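Local coordinates for hypothetical protein TM0486 (Thermotoga maritima, PDB 1VK8) that binds thiamin and is probably involved in the response of the cell to oxidative conditions, at residues M13-V18 with T57-F62; S19-P24 with V84-I89; D36-K41 with R74-F79. All coordinates share one frame; numbering follows the deposited sequence.

Contacts 1 and 2 are buried strand pairings that share strand 16-24, which lies between 56-60 and 82-92: contact 1 takes its pairing with the former, contact 2 its pairing with the latter, and the hydroxyls of Thr57 and Ser19 meet where the two contacts touch. Contact 3 is partly buried and joins helix 31-43 to the end of helix 62-76 and the residues after it. Its chemistry differs accordingly. The sheet contacts rest on regular backbone hydrogen bonds with apolar side chains on the helix-covered face, whereas contact 3 is held by packing, cation-pi and CH-pi contacts, without hydrogen bonds between its segments. Val22 of contact 2 links the layers by touching Ala38 and Leu76 of contact 3.

Contact 1: M13-V18 with T57-F62; sequences MPKVTV and TVEGEF
Val16 and Val18 pair with Gly60 and Val58, joining 16-24 to 56-60, the two inner strands of a ferredoxin-like antiparallel sheet. The backbone evidence is four bonds. Val16 N gives to Gly60 O at 2.9 Å and Gly60 N returns to Val16 O; Val18 N gives to Val58 O, and Val58 N returns to Val18 O at 2.8 Å. Thr17 and Glu59 form the non-hydrogen-bonded pair between them, where Thr17 CA comes within 3.3 Å of Val58 O as a CA-H...O contact.

Apolar contacts lie on the valine face, which Ile65 of helix 62-76 covers. Val58 CG2 meets Val18 CB at 4.1 Å. Val16 CG2 sits at the edge of the Phe62 ring, near its plane, and 3.8 Å from Phe62 CB.

Polar chemistry belongs to the other face. Glu59 leaves with CG anti to the backbone N (chi1 173°) and stays extended, its OE1 accepting from Ile98 N. Its OE2 lies 3.7 Å from Lys15 CD but 4.2 Å from Lys15 NZ, too far for a salt bridge; a water accepting from NZ and donating to OE2 (2.7 Å) spans that gap. An alanine at Glu59 would probably leave Ile98 N without this acceptor and the Lys15 chain freer to turn. Where the strands part, a second water donates to Pro14 O and accepts from Phe62 N.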
loop_
_atom_site.group_PDB
_atom_site.type_symbol
_atom_site.label_atom_id
_atom_site.label_comp_id
_atom_site.label_asym_id
_atom_site.label_seq_id
_atom_site.Cartn_x
_atom_site.Cartn_y
_atom_site.Cartn_z
HETATM N N MSE C 13 19.308 -11.232 -15.638
HETATM C CA MSE C 13 18.484 -12.463 -15.635
HETATM C C MSE C 13 17.393 -12.392 -14.546
HETATM O O MSE C 13 16.242 -12.667 -14.842
HETATM C CB MSE C 13 19.366 -13.722 -15.495
HETATM C CG MSE C 13 18.640 -15.035 -15.726
ATOM N N PRO C 14 17.723 -12.050 -13.303
ATOM C CA PRO C 14 16.683 -11.951 -12.252
ATOM C C PRO C 14 15.682 -10.795 -12.484
ATOM O O PRO C 14 16.084 -9.646 -12.656
ATOM C CB PRO C 14 17.488 -11.693 -10.965
ATOM C CG PRO C 14 18.929 -11.950 -11.307
ATOM C CD PRO C 14 19.061 -11.714 -12.782
ATOM N N LYS C 15 14.389 -11.111 -12.455
ATOM C CA LYS C 15 13.345 -10.135 -12.580
ATOM C C LYS C 15 12.685 -9.915 -11.233
ATOM O O LYS C 15 12.801 -10.725 -10.323
ATOM C CB LYS C 15 12.298 -10.608 -13.593
ATOM C CG LYS C 15 12.769 -10.522 -15.025
ATOM C CD LYS C 15 11.838 -11.217 -16.005
ATOM C CE LYS C 15 12.255 -10.873 -17.463
ATOM N NZ LYS C 15 11.998 -11.967 -18.483
ATOM N N VAL C 16 12.008 -8.792 -11.111
ATOM C CA VAL C 16 11.114 -8.542 -9.993
ATOM C C VAL C 16 9.729 -8.290 -10.584
ATOM O O VAL C 16 9.609 -8.105 -11.774
ATOM C CB VAL C 16 11.547 -7.296 -9.147
ATOM C CG1 VAL C 16 12.864 -7.544 -8.441
ATOM C CG2 VAL C 16 11.642 -6.022 -9.994
ATOM N N THR C 17 8.703 -8.265 -9.738
ATOM C CA THR C 17 7.411 -7.717 -10.124
ATOM C C THR C 17 7.206 -6.445 -9.333
ATOM O O THR C 17 7.615 -6.343 -8.168
ATOM C CB THR C 17 6.227 -8.715 -9.902
ATOM O OG1 THR C 17 6.001 -8.929 -8.497
ATOM C CG2 THR C 17 6.524 -10.086 -10.461
ATOM N N VAL C 18 6.595 -5.470 -9.987
ATOM C CA VAL C 18 6.315 -4.164 -9.414
ATOM C C VAL C 18 4.907 -3.785 -9.819
ATOM O O VAL C 18 4.603 -3.629 -11.012
ATOM C CB VAL C 18 7.302 -3.084 -9.937
ATOM C CG1 VAL C 18 7.032 -1.740 -9.297
ATOM C CG2 VAL C 18 8.771 -3.542 -9.659
ATOM N N THR C 57 0.697 -4.353 -12.782
ATOM C CA THR C 57 1.910 -5.073 -12.417
ATOM C C THR C 57 2.798 -5.282 -13.612
ATOM O O THR C 57 2.350 -5.803 -14.620
ATOM C CB THR C 57 1.532 -6.411 -11.821
ATOM O OG1 THR C 57 0.728 -6.195 -10.656
ATOM C CG2 THR C 57 2.774 -7.165 -11.323
ATOM N N VAL C 58 4.040 -4.845 -13.520
ATOM C CA VAL C 58 5.059 -5.133 -14.548
ATOM C C VAL C 58 6.057 -6.159 -14.015
ATOM O O VAL C 58 6.260 -6.268 -12.809
ATOM C CB VAL C 58 5.791 -3.859 -15.029
ATOM C CG1 VAL C 58 4.759 -2.820 -15.487
ATOM C CG2 VAL C 58 6.690 -3.300 -13.943
ATOM N N GLU C 59 6.644 -6.921 -14.920
ATOM C CA GLU C 59 7.700 -7.854 -14.606
ATOM C C GLU C 59 8.918 -7.433 -15.404
ATOM O O GLU C 59 8.840 -7.253 -16.611
ATOM C CB GLU C 59 7.245 -9.228 -15.032
ATOM C CG GLU C 59 8.255 -10.332 -14.935
ATOM C CD GLU C 59 7.701 -11.604 -15.517
ATOM O OE1 GLU C 59 6.656 -12.043 -15.021
ATOM O OE2 GLU C 59 8.290 -12.153 -16.464
ATOM N N GLY C 60 10.039 -7.226 -14.731
ATOM C CA GLY C 60 11.255 -6.873 -15.427
ATOM C C GLY C 60 12.407 -6.674 -14.492
ATOM O O GLY C 60 12.334 -7.008 -13.324
ATOM N N GLU C 61 13.489 -6.116 -15.023
ATOM C CA GLU C 61 14.686 -5.896 -14.242
ATOM C C GLU C 61 14.466 -4.680 -13.349
ATOM O O GLU C 61 13.947 -3.662 -13.787
ATOM C CB GLU C 61 15.914 -5.749 -15.165
ATOM C CG GLU C 61 17.232 -5.721 -14.414
ATOM C CD GLU C 61 17.633 -4.331 -13.944
ATOM O OE1 GLU C 61 17.519 -3.377 -14.761
ATOM O OE2 GLU C 61 18.097 -4.195 -12.761
ATOM N N PHE C 62 14.837 -4.818 -12.085
ATOM C CA PHE C 62 14.508 -3.838 -11.033
ATOM C C PHE C 62 14.961 -2.393 -11.314
ATOM O O PHE C 62 14.174 -1.465 -11.241
ATOM C CB PHE C 62 15.085 -4.340 -9.709
ATOM C CG PHE C 62 14.881 -3.406 -8.571
ATOM C CD1 PHE C 62 13.632 -3.063 -8.154
ATOM C CD2 PHE C 62 15.963 -2.876 -7.912
ATOM C CE1 PHE C 62 13.464 -2.167 -7.119
ATOM C CE2 PHE C 62 15.785 -2.009 -6.889
ATOM C CZ PHE C 62 14.541 -1.651 -6.502
HETATM O O HOH W 1 15.901 -7.508 -11.140
HETATM O O HOH W 2 8.996 -11.149 -18.864
#

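Contact 2: S19-P24 with V84-I89; sequences SIKVVP and VLQLDI
Leu85 CD1 is the bump that fills the hollow between Ile20 and Val22: it lies 3.8 Å from Ile20 CG2 and 3.7 Å from Val22 CG2. CG of Leu85 stands anti to the backbone N, and the next torsion (chi2 65°) turns CD1 toward strand 19-24. Further along, Leu87 CD2 rests on Ile20 CG1 at 3.8 Å, the two side chains side by side and pointing the same way. Ile20 therefore offers a different branch to each leucine, CG2 to one and CG1 to the other. Helices 31-43 and 62-76 cover this apolar face, with Ile35 and Leu76 against Val22 and Met66 against Leu87.

Strands 16-24 and 82-92 are neighbours in the four-stranded antiparallel sheet of a ferredoxin-like fold, and six backbone bonds hold the pairing. Val23 N to Val84 O is short and nearly straight (2.8 Å, 174°), whereas Val84 N approaches Val23 O from 41° above the carbonyl plane.

On the other face side chains meet as matched pairs. Val23 CB and Val84 CB meet at 4.2 Å, while Lys21 CD lies alongside Gln86 OE1 at 3.6 Å. Several polar ends there reach other chains: Lys21 NZ, besides bonding to Ser54 O of its own chain, makes a salt bridge with Asp88 of the third subunit, and Gln86 OE1 accepts from Gln86 of the fourth. Residues 85-89 also pair antiparallel with a strand of the second subunit, which carries the sheet across the interface. Beside Ser19 OG, itself bonded to Thr57 OG1, a water donates to Asp88 O at 2.8 Å.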
loop_
_atom_site.group_PDB
_atom_site.type_symbol
_atom_site.label_atom_id
_atom_site.label_comp_id
_atom_site.label_asym_id
_atom_site.label_seq_id
_atom_site.Cartn_x
_atom_site.Cartn_y
_atom_site.Cartn_z
ATOM N N SER C 19 4.041 -3.650 -8.825
ATOM C CA SER C 19 2.692 -3.193 -9.043
ATOM C C SER C 19 2.638 -1.720 -8.761
ATOM O O SER C 19 3.156 -1.250 -7.757
ATOM C CB SER C 19 1.740 -3.995 -8.155
ATOM O OG SER C 19 1.881 -5.372 -8.481
ATOM N N ILE C 20 2.027 -0.987 -9.682
ATOM C CA ILE C 20 2.047 0.454 -9.715
ATOM C C ILE C 20 0.603 0.925 -9.620
ATOM O O ILE C 20 -0.269 0.458 -10.371
ATOM C CB ILE C 20 2.664 0.937 -11.039
ATOM C CG1 ILE C 20 4.092 0.443 -11.182
ATOM C CG2 ILE C 20 2.604 2.463 -11.161
ATOM C CD1 ILE C 20 4.654 0.646 -12.551
ATOM N N LYS C 21 0.361 1.867 -8.713
ATOM C CA LYS C 21 -0.949 2.485 -8.549
ATOM C C LYS C 21 -0.785 3.989 -8.583
ATOM O O LYS C 21 0.057 4.549 -7.889
ATOM C CB LYS C 21 -1.601 2.068 -7.231
ATOM C CG LYS C 21 -2.992 2.589 -7.007
ATOM C CD LYS C 21 -3.522 2.259 -5.627
ATOM C CE LYS C 21 -5.007 2.503 -5.512
ATOM N NZ LYS C 21 -5.805 1.324 -6.010
ATOM N N VAL C 22 -1.593 4.638 -9.418
ATOM C CA VAL C 22 -1.629 6.093 -9.484
ATOM C C VAL C 22 -2.985 6.536 -8.984
ATOM O O VAL C 22 -4.012 6.050 -9.440
ATOM C CB VAL C 22 -1.361 6.623 -10.894
ATOM C CG1 VAL C 22 -1.381 8.142 -10.900
ATOM C CG2 VAL C 22 -0.014 6.082 -11.443
ATOM N N VAL C 23 -2.981 7.438 -8.009
ATOM C CA VAL C 23 -4.209 8.031 -7.487
ATOM C C VAL C 23 -4.102 9.556 -7.586
ATOM O O VAL C 23 -3.526 10.200 -6.710
ATOM C CB VAL C 23 -4.499 7.619 -6.025
ATOM C CG1 VAL C 23 -5.943 8.045 -5.656
ATOM C CG2 VAL C 23 -4.259 6.117 -5.816
ATOM N N PRO C 24 -4.654 10.141 -8.643
ATOM C CA PRO C 24 -4.565 11.587 -8.858
ATOM C C PRO C 24 -5.518 12.406 -8.012
ATOM O O PRO C 24 -6.632 11.986 -7.752
ATOM C CB PRO C 24 -4.930 11.742 -10.343
ATOM C CG PRO C 24 -5.749 10.595 -10.642
ATOM C CD PRO C 24 -5.391 9.488 -9.735
ATOM N N VAL C 84 -0.784 10.615 -5.858
ATOM C CA VAL C 84 -0.105 9.576 -5.135
ATOM C C VAL C 84 0.331 8.521 -6.149
ATOM O O VAL C 84 -0.432 8.125 -7.035
ATOM C CB VAL C 84 -1.027 8.932 -4.071
ATOM C CG1 VAL C 84 -0.396 7.671 -3.478
ATOM C CG2 VAL C 84 -1.393 9.945 -3.000
ATOM N N LEU C 85 1.571 8.083 -6.018
ATOM C CA LEU C 85 2.129 7.020 -6.821
ATOM C C LEU C 85 2.693 5.955 -5.871
ATOM O O LEU C 85 3.582 6.229 -5.059
ATOM C CB LEU C 85 3.215 7.581 -7.718
ATOM C CG LEU C 85 4.016 6.586 -8.554
ATOM C CD1 LEU C 85 3.170 5.866 -9.587
ATOM C CD2 LEU C 85 5.191 7.298 -9.219
ATOM N N GLN C 86 2.163 4.748 -5.969
ATOM C CA GLN C 86 2.521 3.659 -5.079
ATOM C C GLN C 86 3.113 2.518 -5.860
ATOM O O GLN C 86 2.589 2.137 -6.916
ATOM C CB GLN C 86 1.315 3.191 -4.265
ATOM C CG GLN C 86 0.804 4.263 -3.321
ATOM C CD GLN C 86 -0.422 3.852 -2.549
ATOM O OE1 GLN C 86 -1.141 2.967 -2.980
ATOM N NE2 GLN C 86 -0.681 4.517 -1.435
ATOM N N LEU C 87 4.250 2.024 -5.377
ATOM C CA LEU C 87 4.923 0.848 -5.921
ATOM C C LEU C 87 4.961 -0.254 -4.864
ATOM O O LEU C 87 5.329 -0.014 -3.701
ATOM C CB LEU C 87 6.358 1.173 -6.288
ATOM C CG LEU C 87 6.673 2.361 -7.194
ATOM C CD1 LEU C 87 8.149 2.284 -7.554
ATOM C CD2 LEU C 87 5.835 2.394 -8.422
ATOM N N ASP C 88 4.607 -1.469 -5.274
ATOM C CA ASP C 88 4.677 -2.647 -4.414
ATOM C C ASP C 88 5.586 -3.637 -5.138
ATOM O O ASP C 88 5.205 -4.285 -6.125
ATOM C CB ASP C 88 3.238 -3.147 -4.166
ATOM C CG ASP C 88 3.158 -4.513 -3.509
ATOM O OD1 ASP C 88 4.075 -4.837 -2.761
ATOM O OD2 ASP C 88 2.171 -5.300 -3.643
ATOM N N ILE C 89 6.822 -3.727 -4.658
ATOM C CA ILE C 89 7.881 -4.499 -5.323
ATOM C C ILE C 89 8.050 -5.837 -4.619
ATOM O O ILE C 89 8.230 -5.864 -3.420
ATOM C CB ILE C 89 9.215 -3.731 -5.275
ATOM C CG1 ILE C 89 9.078 -2.351 -5.931
ATOM C CG2 ILE C 89 10.355 -4.565 -5.921
ATOM C CD1 ILE C 89 9.968 -1.356 -5.326
HETATM O O HOH W 3 4.491 -6.743 -7.244
#

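Contact 3: D36-K41 with R74-F79; sequences DRAIEK and RYLEQF
Lys41 lays its CE over the centre of the Tyr75 ring, 3.4 Å from the ring centroid and only 9° off the normal, a CH-pi contact. Its chain is bent twice on the way, and the second bend (chi3 77°) is what places CE there. NZ follows over the same face, 4.2 Å from that centroid, so a cation-pi interaction adds to the methylene packing and would probably favour the charged amine.

Tyr75 is covered on both faces: opposite Lys41, Phe79 CE2 sits 3.5 Å above the Tyr75 ring plane, offset toward the rim. At the edge of the ring, Arg37 O comes within 3.7 Å of Tyr75 CE2. Phe79 in turn has Tyr75 CZ at its own edge, in plane.

Arg37 touches Phe79 through its aliphatic part. CG lies over one face, 3.8 Å from the Phe79 ring centroid, as a CH-pi contact, and Gln78 CB covers the other face. The guanidinium is not stacked on this ring, since the two planes stand 78° apart. It turns back within its own helix, where Arg37 NH1 and Glu40 OE1 form a salt bridge at 3.0 Å, though the hydrogen bond in it is weak in angle.

Nearer the sheet, Leu76 CD2 packs on Ala38, 4.0 Å from Ala38 CB and as near to its backbone N. Both residues also touch Val22 of strand 16-24, so helix 31-43 and the end of helix 62-76 close on each other over the same face of the ferredoxin-like sheet.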
loop_
_atom_site.group_PDB
_atom_site.type_symbol
_atom_site.label_atom_id
_atom_site.label_comp_id
_atom_site.label_asym_id
_atom_site.label_seq_id
_atom_site.Cartn_x
_atom_site.Cartn_y
_atom_site.Cartn_z
ATOM N N ASP C 36 -5.580 6.231 -17.521
ATOM C CA ASP C 36 -5.404 5.766 -18.885
ATOM C C ASP C 36 -4.017 6.089 -19.430
ATOM O O ASP C 36 -3.427 5.286 -20.141
ATOM C CB ASP C 36 -6.434 6.434 -19.828
ATOM C CG ASP C 36 -7.854 5.907 -19.658
ATOM O OD1 ASP C 36 -8.103 5.041 -18.793
ATOM O OD2 ASP C 36 -8.789 6.326 -20.366
ATOM N N ARG C 37 -3.534 7.299 -19.160
ATOM C CA ARG C 37 -2.228 7.750 -19.655
ATOM C C ARG C 37 -1.128 6.968 -18.962
ATOM O O ARG C 37 -0.150 6.606 -19.580
ATOM C CB ARG C 37 -2.012 9.247 -19.392
ATOM C CG ARG C 37 -2.983 10.193 -20.114
ATOM C CD ARG C 37 -3.075 10.028 -21.618
ATOM N NE ARG C 37 -4.485 9.922 -22.025
ATOM C CZ ARG C 37 -5.100 8.822 -22.480
ATOM N NH1 ARG C 37 -4.456 7.661 -22.643
ATOM N NH2 ARG C 37 -6.390 8.895 -22.791
ATOM N N ALA C 38 -1.309 6.729 -17.670
ATOM C CA ALA C 38 -0.400 5.918 -16.890
ATOM C C ALA C 38 -0.282 4.518 -17.475
ATOM O O ALA C 38 0.826 4.050 -17.734
ATOM C CB ALA C 38 -0.833 5.867 -15.480
ATOM N N ILE C 39 -1.418 3.883 -17.731
ATOM C CA ILE C 39 -1.427 2.525 -18.304
ATOM C C ILE C 39 -0.816 2.503 -19.692
ATOM O O ILE C 39 0.016 1.656 -19.974
ATOM C CB ILE C 39 -2.839 1.887 -18.250
ATOM C CG1 ILE C 39 -3.246 1.707 -16.786
ATOM C CG2 ILE C 39 -2.849 0.509 -18.980
ATOM C CD1 ILE C 39 -4.705 1.485 -16.569
ATOM N N GLU C 40 -1.181 3.464 -20.539
ATOM C CA GLU C 40 -0.600 3.579 -21.859
ATOM C C GLU C 40 0.919 3.754 -21.795
ATOM O O GLU C 40 1.665 3.138 -22.568
ATOM C CB GLU C 40 -1.264 4.753 -22.577
ATOM C CG GLU C 40 -0.768 5.051 -23.975
ATOM C CD GLU C 40 -1.567 6.178 -24.636
ATOM O OE1 GLU C 40 -1.766 7.257 -24.001
ATOM O OE2 GLU C 40 -1.995 5.979 -25.790
ATOM N N LYS C 41 1.393 4.587 -20.877
ATOM C CA LYS C 41 2.829 4.773 -20.729
ATOM C C LYS C 41 3.506 3.472 -20.270
ATOM O O LYS C 41 4.547 3.091 -20.809
ATOM C CB LYS C 41 3.140 5.936 -19.776
ATOM C CG LYS C 41 4.620 6.176 -19.537
ATOM C CD LYS C 41 5.359 6.585 -20.798
ATOM C CE LYS C 41 5.125 8.015 -21.182
ATOM N NZ LYS C 41 6.085 8.466 -22.226
ATOM N N ARG C 74 7.255 12.083 -14.147
ATOM C CA ARG C 74 7.420 13.324 -14.894
ATOM C C ARG C 74 6.344 13.444 -15.930
ATOM O O ARG C 74 5.813 14.505 -16.149
ATOM C CB ARG C 74 8.774 13.378 -15.624
ATOM C CG ARG C 74 9.977 13.888 -14.851
ATOM C CD ARG C 74 9.758 14.242 -13.396
ATOM N NE ARG C 74 11.014 14.657 -12.756
ATOM C CZ ARG C 74 11.233 14.682 -11.441
ATOM N NH1 ARG C 74 10.287 14.305 -10.600
ATOM N NH2 ARG C 74 12.411 15.077 -10.965
ATOM N N TYR C 75 6.062 12.340 -16.607
ATOM C CA TYR C 75 5.067 12.306 -17.666
ATOM C C TYR C 75 3.690 12.672 -17.116
ATOM O O TYR C 75 2.955 13.449 -17.725
ATOM C CB TYR C 75 5.040 10.899 -18.278
ATOM C CG TYR C 75 3.975 10.700 -19.305
ATOM C CD1 TYR C 75 4.021 11.378 -20.522
ATOM C CD2 TYR C 75 2.922 9.829 -19.078
ATOM C CE1 TYR C 75 3.042 11.196 -21.460
ATOM C CE2 TYR C 75 1.955 9.635 -20.021
ATOM C CZ TYR C 75 2.016 10.328 -21.202
ATOM O OH TYR C 75 1.038 10.132 -22.129
ATOM N N LEU C 76 3.352 12.100 -15.967
ATOM C CA LEU C 76 2.033 12.280 -15.358
ATOM C C LEU C 76 1.772 13.681 -14.833
ATOM O O LEU C 76 0.620 14.108 -14.776
ATOM C CB LEU C 76 1.800 11.287 -14.227
ATOM C CG LEU C 76 1.695 9.820 -14.692
ATOM C CD1 LEU C 76 1.568 8.924 -13.488
ATOM C CD2 LEU C 76 0.551 9.664 -15.675
ATOM N N GLU C 77 2.811 14.415 -14.465
ATOM C CA GLU C 77 2.576 15.770 -13.968
ATOM C C GLU C 77 1.928 16.701 -14.987
ATOM O O GLU C 77 1.349 17.685 -14.583
ATOM C CB GLU C 77 3.806 16.437 -13.336
ATOM C CG GLU C 77 5.127 16.306 -14.041
ATOM C CD GLU C 77 6.196 17.220 -13.454
ATOM O OE1 GLU C 77 5.941 17.871 -12.411
ATOM O OE2 GLU C 77 7.297 17.293 -14.053
ATOM N N GLN C 78 2.001 16.390 -16.276
ATOM C CA GLN C 78 1.232 17.128 -17.294
ATOM C C GLN C 78 -0.279 17.004 -17.068
ATOM O O GLN C 78 -1.035 17.874 -17.451
ATOM C CB GLN C 78 1.440 16.579 -18.705
ATOM C CG GLN C 78 2.835 16.237 -19.168
ATOM C CD GLN C 78 2.815 15.368 -20.447
ATOM O OE1 GLN C 78 1.870 15.433 -21.247
ATOM N NE2 GLN C 78 3.855 14.573 -20.634
ATOM N N PHE C 79 -0.716 15.869 -16.548
ATOM C CA PHE C 79 -2.139 15.533 -16.436
ATOM C C PHE C 79 -2.738 15.766 -15.040
ATOM O O PHE C 79 -3.970 15.890 -14.876
ATOM C CB PHE C 79 -2.334 14.088 -16.851
ATOM C CG PHE C 79 -1.735 13.768 -18.189
ATOM C CD1 PHE C 79 -2.185 14.424 -19.332
ATOM C CD2 PHE C 79 -0.712 12.825 -18.308
ATOM C CE1 PHE C 79 -1.630 14.146 -20.569
ATOM C CE2 PHE C 79 -0.159 12.540 -19.523
ATOM C CZ PHE C 79 -0.613 13.197 -20.672
#